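Local coordinates for ESX-1 secretion system protein EccA1 (Mycobacterium tuberculosis, PDB 4F3V) that probably hydrolyses ATP to help power virulence-factor export through the ESX-1 type VII secretion system, the present chain being the N-terminal TPR domain of this ATPase, at residues A[18-22]-A[47-51]; A[57-61]-A[104-108]. The contacts are given in a common frame with arbitrary orientation. Numbering follows the deposited sequence.

Contact 1: residues A[18-22]-A[47-51]; sequences LPMSE and IRCGD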
loop_
_atom_site.group_PDB
_atom_site.type_symbol
_atom_site.label_atom_id
_atom_site.label_comp_id
_atom_site.label_asym_id
_atom_site.label_seq_id
_atom_site.Cartn_x
_atom_site.Cartn_y
_atom_site.Cartn_z
ATOM N N LEU A 18 19.782 16.747 -4.093
ATOM C CA LEU A 18 18.474 16.452 -3.465
ATOM C C LEU A 18 18.024 17.463 -2.409
ATOM O O LEU A 18 16.877 17.874 -2.425
ATOM C CB LEU A 18 18.429 15.047 -2.865
ATOM C CG LEU A 18 18.176 13.894 -3.823
ATOM C CD1 LEU A 18 18.385 12.599 -3.078
ATOM C CD2 LEU A 18 16.808 13.960 -4.462
ATOM N N PRO A 19 18.917 17.865 -1.487
ATOM C CA PRO A 19 18.496 18.913 -0.551
ATOM C C PRO A 19 18.270 20.289 -1.195
ATOM O O PRO A 19 17.585 21.097 -0.610
ATOM C CB PRO A 19 19.641 18.984 0.472
ATOM C CG PRO A 19 20.636 17.944 0.102
ATOM C CD PRO A 19 20.274 17.357 -1.221
ATOM N N MET A 20 18.863 20.561 -2.360
ATOM C CA MET A 20 18.782 21.885 -3.020
ATOM C C MET A 20 17.554 21.953 -3.926
ATOM O O MET A 20 16.800 22.916 -3.883
ATOM C CB MET A 20 20.040 22.183 -3.872
ATOM C CG MET A 20 21.375 22.316 -3.099
ATOM S SD MET A 20 22.937 22.828 -3.930
ATOM C CE MET A 20 23.441 21.313 -4.754
ATOM N N SER A 21 17.352 20.921 -4.747
ATOM C CA SER A 21 16.292 20.954 -5.743
ATOM C C SER A 21 15.969 19.564 -6.263
ATOM O O SER A 21 16.713 18.993 -7.056
ATOM C CB SER A 21 16.724 21.838 -6.911
ATOM O OG SER A 21 15.820 21.714 -7.983
ATOM N N GLU A 22 14.843 19.027 -5.826
ATOM C CA GLU A 22 14.347 17.765 -6.319
ATOM C C GLU A 22 14.099 17.805 -7.816
ATOM O O GLU A 22 14.337 16.813 -8.497
ATOM C CB GLU A 22 13.086 17.347 -5.555
ATOM C CG GLU A 22 13.412 16.973 -4.113
ATOM C CD GLU A 22 12.221 16.473 -3.326
ATOM O OE1 GLU A 22 11.137 16.333 -3.912
ATOM O OE2 GLU A 22 12.374 16.217 -2.113
ATOM N N ILE A 47 11.707 8.201 -8.085
ATOM C CA ILE A 47 10.665 8.026 -7.063
ATOM C C ILE A 47 10.904 8.986 -5.894
ATOM O O ILE A 47 9.999 9.664 -5.434
ATOM C CB ILE A 47 10.608 6.566 -6.536
ATOM C CG1 ILE A 47 10.131 5.620 -7.645
ATOM C CG2 ILE A 47 9.683 6.490 -5.326
ATOM C CD1 ILE A 47 10.131 4.133 -7.284
ATOM N N ARG A 48 12.153 9.050 -5.436
ATOM C CA ARG A 48 12.498 9.968 -4.367
ATOM C C ARG A 48 12.146 11.428 -4.724
ATOM O O ARG A 48 11.813 12.213 -3.831
ATOM C CB ARG A 48 13.981 9.845 -4.052
ATOM C CG ARG A 48 14.560 10.944 -3.191
ATOM C CD ARG A 48 14.004 10.909 -1.792
ATOM N NE ARG A 48 14.676 11.918 -0.976
ATOM C CZ ARG A 48 14.418 13.221 -1.007
ATOM N NH1 ARG A 48 13.491 13.721 -1.809
ATOM N NH2 ARG A 48 15.106 14.033 -0.224
ATOM N N CYS A 49 12.255 11.784 -6.005
ATOM C CA CYS A 49 11.989 13.166 -6.448
ATOM C C CYS A 49 10.519 13.417 -6.736
ATOM O O CYS A 49 10.176 14.455 -7.264
ATOM C CB CYS A 49 12.818 13.517 -7.686
ATOM S SG CYS A 49 14.605 13.481 -7.413
ATOM N N GLY A 50 9.649 12.470 -6.402
ATOM C CA GLY A 50 8.207 12.657 -6.550
ATOM C C GLY A 50 7.636 12.096 -7.836
ATOM O O GLY A 50 6.487 12.344 -8.164
ATOM N N ASP A 51 8.426 11.316 -8.566
ATOM C CA ASP A 51 7.920 10.633 -9.748
ATOM C C ASP A 51 7.364 9.275 -9.326
ATOM O O ASP A 51 8.103 8.319 -9.221
ATOM C CB ASP A 51 9.051 10.430 -10.774
ATOM C CG ASP A 51 8.609 9.641 -11.985
ATOM O OD1 ASP A 51 7.375 9.474 -12.180
ATOM O OD2 ASP A 51 9.489 9.187 -12.743
HETATM O O HOH W 1 14.693 16.918 -0.942
#
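At Ile47 the helix 40-48 is about to end; this side chain packs on Thr56 and Leu57 of the next helix. Arg48, one residue on, reaches back across the gap. Its NH1 donates to Glu22 OE2 at 2.8 Å, a salt bridge near the guanidinium plane, while Leu18 CD2 lies over one guanidinium face and meets Arg48 CG at 4.0 Å. A water ties the group together: it accepts from Arg48 NH2 (3.0 Å) and donates to Glu22 OE2 (2.7 Å) and Leu18 O (2.8 Å). Arg48 NE is bound elsewhere, to the carbonyl of Leu81, so the guanidinium links the end of helix 40-48 to both the 18-22 segment and Leu81. Cys49 supplies the buried apolar part, its SG 3.7 Å from Leu18 CD2. Gly50, at positive phi, is the C' residue of a Schellman motif, with its N bonded to Ile47 O at 3.0 Å and Asp51 N bonded to Arg46 O. In the helical N-terminal region, the contact sets the end of helix 40-48 against the turn after helix 2-17 and the first residue of helix 22-35, with Cys49 packed on Ser25, Leu26 and Phe29 of the latter helix.

Contact 2: residues A[57-61]-A[104-108]; sequences LFRAW and ITMGF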
loop_
_atom_site.group_PDB
_atom_site.type_symbol
_atom_site.label_atom_id
_atom_site.label_comp_id
_atom_site.label_asym_id
_atom_site.label_seq_id
_atom_site.Cartn_x
_atom_site.Cartn_y
_atom_site.Cartn_z
ATOM N N LEU A 57 7.919 2.833 -11.130
ATOM C CA LEU A 57 7.936 1.734 -10.160
ATOM C C LEU A 57 8.105 0.372 -10.899
ATOM O O LEU A 57 8.854 -0.503 -10.452
ATOM C CB LEU A 57 6.657 1.749 -9.349
ATOM C CG LEU A 57 6.619 1.115 -7.946
ATOM C CD1 LEU A 57 7.950 1.105 -7.217
ATOM C CD2 LEU A 57 5.563 1.886 -7.167
ATOM N N PHE A 58 7.441 0.212 -12.047
ATOM C CA PHE A 58 7.603 -1.024 -12.811
ATOM C C PHE A 58 9.061 -1.236 -13.202
ATOM O O PHE A 58 9.585 -2.349 -13.113
ATOM C CB PHE A 58 6.722 -1.082 -14.074
ATOM C CG PHE A 58 7.164 -2.139 -15.060
ATOM C CD1 PHE A 58 6.848 -3.473 -14.856
ATOM C CD2 PHE A 58 7.943 -1.813 -16.178
ATOM C CE1 PHE A 58 7.269 -4.465 -15.740
ATOM C CE2 PHE A 58 8.383 -2.810 -17.058
ATOM C CZ PHE A 58 8.047 -4.128 -16.830
ATOM N N ARG A 59 9.705 -0.162 -13.643
ATOM C CA ARG A 59 11.067 -0.255 -14.120
ATOM C C ARG A 59 12.016 -0.561 -12.993
ATOM O O ARG A 59 13.007 -1.260 -13.205
ATOM C CB ARG A 59 11.475 1.009 -14.871
ATOM C CG ARG A 59 10.769 1.104 -16.200
ATOM C CD ARG A 59 11.699 0.598 -17.281
ATOM N NE ARG A 59 10.956 0.248 -18.476
ATOM C CZ ARG A 59 11.141 -0.855 -19.212
ATOM N NH1 ARG A 59 12.061 -1.783 -18.911
ATOM N NH2 ARG A 59 10.377 -1.038 -20.270
ATOM N N ALA A 60 11.750 0.004 -11.810
ATOM C CA ALA A 60 12.584 -0.265 -10.651
ATOM C C ALA A 60 12.492 -1.758 -10.335
ATOM O O ALA A 60 13.511 -2.431 -10.127
ATOM C CB ALA A 60 12.164 0.586 -9.459
ATOM N N TRP A 61 11.280 -2.292 -10.380
ATOM C CA TRP A 61 11.062 -3.710 -10.147
ATOM C C TRP A 61 11.697 -4.600 -11.201
ATOM O O TRP A 61 12.354 -5.609 -10.886
ATOM C CB TRP A 61 9.573 -3.978 -10.057
ATOM C CG TRP A 61 9.212 -5.428 -10.170
ATOM C CD1 TRP A 61 8.599 -6.068 -11.244
ATOM C CD2 TRP A 61 9.483 -6.471 -9.209
ATOM N NE1 TRP A 61 8.466 -7.404 -10.994
ATOM C CE2 TRP A 61 8.963 -7.705 -9.782
ATOM C CE3 TRP A 61 10.076 -6.503 -7.980
ATOM C CZ2 TRP A 61 9.056 -8.919 -9.131
ATOM C CZ3 TRP A 61 10.162 -7.745 -7.317
ATOM C CH2 TRP A 61 9.650 -8.917 -7.883
ATOM N N ILE A 104 11.122 -2.578 -3.000
ATOM C CA ILE A 104 10.684 -2.375 -4.371
ATOM C C ILE A 104 9.561 -3.358 -4.687
ATOM O O ILE A 104 8.555 -2.976 -5.320
ATOM C CB ILE A 104 11.806 -2.582 -5.397
ATOM C CG1 ILE A 104 13.032 -1.696 -5.081
ATOM C CG2 ILE A 104 11.277 -2.316 -6.806
ATOM C CD1 ILE A 104 14.207 -2.009 -5.982
ATOM N N THR A 105 9.730 -4.607 -4.233
ATOM C CA THR A 105 8.726 -5.663 -4.414
ATOM C C THR A 105 7.389 -5.248 -3.817
ATOM O O THR A 105 6.329 -5.368 -4.463
ATOM C CB THR A 105 9.150 -6.972 -3.707
ATOM O OG1 THR A 105 10.431 -7.415 -4.158
ATOM C CG2 THR A 105 8.120 -8.101 -3.908
ATOM N N MET A 106 7.452 -4.745 -2.594
ATOM C CA MET A 106 6.248 -4.343 -1.877
ATOM C C MET A 106 5.563 -3.151 -2.548
ATOM O O MET A 106 4.351 -3.164 -2.773
ATOM C CB MET A 106 6.577 -4.002 -0.430
ATOM C CG MET A 106 7.051 -5.189 0.382
ATOM S SD MET A 106 7.769 -4.649 1.948
ATOM C CE MET A 106 6.272 -4.455 2.888
ATOM N N GLY A 107 6.342 -2.133 -2.883
ATOM C CA GLY A 107 5.822 -0.997 -3.608
ATOM C C GLY A 107 5.202 -1.375 -4.942
ATOM O O GLY A 107 4.139 -0.862 -5.316
ATOM N N PHE A 108 5.877 -2.237 -5.691
ATOM C CA PHE A 108 5.379 -2.651 -7.009
ATOM C C PHE A 108 4.057 -3.422 -6.854
ATOM O O PHE A 108 3.093 -3.169 -7.574
ATOM C CB PHE A 108 6.411 -3.527 -7.706
ATOM C CG PHE A 108 5.941 -4.112 -9.007
ATOM C CD1 PHE A 108 5.766 -3.310 -10.117
ATOM C CD2 PHE A 108 5.699 -5.463 -9.125
ATOM C CE1 PHE A 108 5.345 -3.841 -11.327
ATOM C CE2 PHE A 108 5.288 -5.997 -10.331
ATOM C CZ PHE A 108 5.114 -5.190 -11.442
#
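Two helical segments run roughly antiparallel here, their N-to-C directions 144° apart and their axes 9.3 Å from each other at closest approach. The register pairs Leu57 with Phe108 (CA to CA 6.0 Å) and Trp61 with Ile104 (CA to CA 5.9 Å), so each helix offers residues one turn apart to the other. No hydrogen bond crosses; side-chain packing joins the two. Its centre is an offset stack of Phe108 on the five-membered ring of Trp61, with centroids 3.9 Å apart and planes only 10° from parallel; Trp61 CB adds a CH-pi contact over the same Phe108 ring, 4.1 Å from its centroid. Phe58 extends the aromatic patch, its CD1 3.9 Å from Phe108 CE1. At the indole edge, Trp61 CZ3 approaches Thr105 OG1 at 3.2 Å, a hydroxyl that is hydrogen-bonded to Pro101 O. Ile104 CG2 sits 4.0 Å from both Ala60 CB and Trp61 CB, while Leu57 CD2 lies against Gly107 O at 3.6 Å. Trp61 and Phe108 also touch Ala124 of helix 118-125. This is an ordinary helix-helix interface centred on an aromatic stack: a long-range antiparallel pair within the mostly helical TPR-type domain, not the hairpin of a single repeat, since helix 69-72 and the two-stranded antiparallel sheet lie between its helices in the chain.

How the contacts relate
From the N terminus, helix 2-17 leads into the 18-22 turn, and the chain passes through helices 22-35 and 40-48 before contact 1 closes that loop at 47-51. Only then does contact 2 open, in the very next helix, 54-62; it closes at helix 101-115 after the chain has run through helix 69-72 and strands 84-86 and 95-97. The two loops therefore follow in series, neither nesting nor crossing, with centres about 18 Å apart. They meet where Ile47 CD1 packs on Leu57 CD1 at 3.7 Å. Through helices 40-48 and 54-62, the first helices of the chain are thus joined to helix 101-115, where the later helices begin.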